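Local coordinates for aeromonas extracellular serine protease (Aeromonas sobria, PDB 3WQB), which cleaves peptide bonds that follow two basic residues, one of them lysine, as a secreted, calcium-binding subtilisin-family serine protease and probable virulence factor, at residues I213-N218 with G334-T339. The protein carries 1 engineered substitution. Numbering follows the deposited sequence.
Sequences IKAAGN and GTASAT. Engineered in segment 334-339: Ala336 (natural residue Ser).
The heart of a subtilisin-type active site, where the nucleophile helix starts beside the C-terminal end of strand 211-215 and runs nearly antiparallel to it, is illustrated by Thr335 bound to Asn218. Asn218, in the sequence AAGN, probably corresponds to the oxyanion-hole asparagine of subtilisins, and its OD1 is gripped twice. Thr335 N reaches Asn218 OD1 at 2.9 Å in the carbonyl plane, on a lone pair and nearly straight (174°), whereas Thr335 OG1 donates to the same OD1 at 2.9 Å from above that plane. With chi1 at 55°, Thr335 OG1 sits between its own backbone N and carbonyl carbon, where it also accepts a bent bond from Gly217 N (3.1 Å). Further along, Thr339 OG1 turns back to Thr335 O at 2.8 Å, on the opposite face from Thr339 N, and Ala215 CB packs 3.3 Å from Thr339 OG1. The methyls Ile213 CG2 and Thr339 CG2 meet at 3.7 Å. Ala336, an engineered replacement of the predicted charge-relay serine, lies next to His115, the predicted charge-relay histidine. The two Thr335 bonds restrain the carboxamide's rotation while ND2 hydrogen-bonds to the backbone of another protein's chain, consistent with Thr335 as a second-shell residue orienting a probable oxyanion-hole donor.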
ATOM      1  N   ILE A 213      -2.489  -6.833  -3.778  1.00  8.64           N
ATOM      2  CA  ILE A 213      -3.311  -5.740  -3.251  1.00  8.69           C
ATOM      3  C   ILE A 213      -2.574  -5.130  -2.071  1.00  8.41           C
ATOM      4  O   ILE A 213      -2.001  -5.865  -1.253  1.00  8.72           O
ATOM      5  CB  ILE A 213      -4.705  -6.256  -2.800  1.00  8.64           C
ATOM      6  CG1 ILE A 213      -5.267  -7.301  -3.792  1.00  9.80           C
ATOM      7  CG2 ILE A 213      -5.654  -5.093  -2.545  1.00  9.93           C
ATOM      8  CD1 ILE A 213      -5.562  -6.785  -5.198  1.00 11.09           C
ATOM      9  N   LYS A 214      -2.578  -3.802  -1.980  1.00  8.31           N
ATOM     10  CA  LYS A 214      -1.654  -3.106  -1.109  1.00  8.66           C
ATOM     11  C   LYS A 214      -2.292  -1.900  -0.417  1.00  8.39           C
ATOM     12  O   LYS A 214      -2.893  -1.045  -1.072  1.00  8.24           O
ATOM     13  CB  LYS A 214      -0.448  -2.658  -1.944  1.00  8.72           C
ATOM     14  CG  LYS A 214       0.657  -1.932  -1.184  1.00  9.53           C
ATOM     15  CD  LYS A 214       1.303  -2.820  -0.118  1.00 10.39           C
ATOM     16  CE  LYS A 214       2.619  -2.243   0.352  1.00 10.50           C
ATOM     17  NZ  LYS A 214       2.431  -0.952   1.088  1.00 11.33           N
ATOM     18  N   ALA A 215      -2.162  -1.833   0.910  1.00  8.01           N
ATOM     19  CA  ALA A 215      -2.679  -0.704   1.685  1.00  8.10           C
ATOM     20  C   ALA A 215      -1.925   0.581   1.357  1.00  8.22           C
ATOM     21  O   ALA A 215      -0.690   0.588   1.314  1.00  9.07           O
ATOM     22  CB  ALA A 215      -2.566  -1.007   3.161  1.00  8.48           C
ATOM     23  N   ALA A 216      -2.661   1.672   1.138  1.00  8.94           N
ATOM     24  CA  ALA A 216      -2.020   2.961   0.876  1.00  9.25           C
ATOM     25  C   ALA A 216      -1.301   3.557   2.077  1.00  9.08           C
ATOM     26  O   ALA A 216      -0.403   4.375   1.909  1.00 10.65           O
ATOM     27  CB  ALA A 216      -3.035   3.949   0.371  1.00  9.88           C
ATOM     28  N   GLY A 217      -1.711   3.160   3.281  1.00  8.93           N
ATOM     29  CA  GLY A 217      -1.283   3.842   4.512  1.00  9.33           C
ATOM     30  C   GLY A 217      -2.406   4.630   5.159  1.00  9.34           C
ATOM     31  O   GLY A 217      -3.408   4.961   4.506  1.00  9.15           O
ATOM     32  N   ASN A 218      -2.215   4.932   6.441  1.00  9.32           N
ATOM     33  CA  ASN A 218      -3.174   5.661   7.264  1.00  9.32           C
ATOM     34  C   ASN A 218      -2.579   6.970   7.745  1.00  9.58           C
ATOM     35  O   ASN A 218      -2.790   7.357   8.898  1.00 10.65           O
ATOM     36  CB  ASN A 218      -3.557   4.827   8.492  1.00  9.59           C
ATOM     37  CG  ASN A 218      -4.174   3.502   8.129  1.00  9.87           C
ATOM     38  OD1 ASN A 218      -4.748   3.333   7.046  1.00 10.32           O
ATOM     39  ND2 ASN A 218      -4.085   2.559   9.044  1.00 13.93           N
ATOM     40  N   GLY A 334      -8.908   0.921   8.777  1.00  9.77           N
ATOM     41  CA  GLY A 334      -7.679   1.282   8.101  1.00  9.86           C
ATOM     42  C   GLY A 334      -7.648   0.944   6.629  1.00  9.79           C
ATOM     43  O   GLY A 334      -8.553   0.293   6.087  1.00  9.82           O
ATOM     44  N   THR A 335      -6.593   1.405   5.974  1.00  9.54           N
ATOM     45  CA  THR A 335      -6.319   0.891   4.646  1.00  8.95           C
ATOM     46  C   THR A 335      -6.042  -0.612   4.736  1.00  9.33           C
ATOM     47  O   THR A 335      -6.163  -1.319   3.733  1.00  9.67           O
ATOM     48  CB  THR A 335      -5.229   1.682   3.904  1.00  9.14           C
ATOM     49  OG1 THR A 335      -4.034   1.747   4.695  1.00  9.74           O
ATOM     50  CG2 THR A 335      -5.722   3.078   3.563  1.00  9.85           C
ATOM     51  N   ALA A 336      -5.729  -1.111   5.937  1.00  9.30           N
ATOM     52  CA  ALA A 336      -5.641  -2.572   6.146  1.00  9.21           C
ATOM     53  C   ALA A 336      -6.971  -3.290   6.035  1.00  8.94           C
ATOM     54  O   ALA A 336      -6.982  -4.519   5.968  1.00  9.14           O
ATOM     55  CB  ALA A 336      -5.043  -2.921   7.468  1.00 10.01           C
ATOM     56  N   SER A 337      -8.077  -2.544   6.064  1.00  8.88           N
ATOM     57  CA  SER A 337      -9.414  -3.082   5.795  1.00  9.13           C
ATOM     58  C   SER A 337      -9.848  -2.839   4.353  1.00  9.33           C
ATOM     59  O   SER A 337     -10.550  -3.653   3.769  1.00  9.19           O
ATOM     60  CB  SER A 337     -10.425  -2.472   6.765  1.00  9.57           C
ATOM     61  OG  SER A 337     -10.241  -3.009   8.063  1.00  9.94           O
ATOM     62  N   ALA A 338      -9.427  -1.714   3.779  1.00  8.83           N
ATOM     63  CA  ALA A 338      -9.668  -1.453   2.362  1.00  8.86           C
ATOM     64  C   ALA A 338      -8.998  -2.521   1.496  1.00  8.77           C
ATOM     65  O   ALA A 338      -9.536  -2.928   0.462  1.00  9.37           O
ATOM     66  CB  ALA A 338      -9.177  -0.080   1.991  1.00  9.16           C
ATOM     67  N   THR A 339      -7.835  -2.979   1.952  1.00  8.19           N
ATOM     68  CA  THR A 339      -7.059  -3.972   1.226  1.00  8.63           C
ATOM     69  C   THR A 339      -7.816  -5.307   1.103  1.00  8.67           C
ATOM     70  O   THR A 339      -8.023  -5.765  -0.023  1.00  8.63           O
ATOM     71  CB  THR A 339      -5.633  -4.092   1.832  1.00  8.86           C
ATOM     72  OG1 THR A 339      -4.976  -2.823   1.712  1.00 10.02           O
ATOM     73  CG2 THR A 339      -4.811  -5.129   1.101  1.00  9.78           C
TER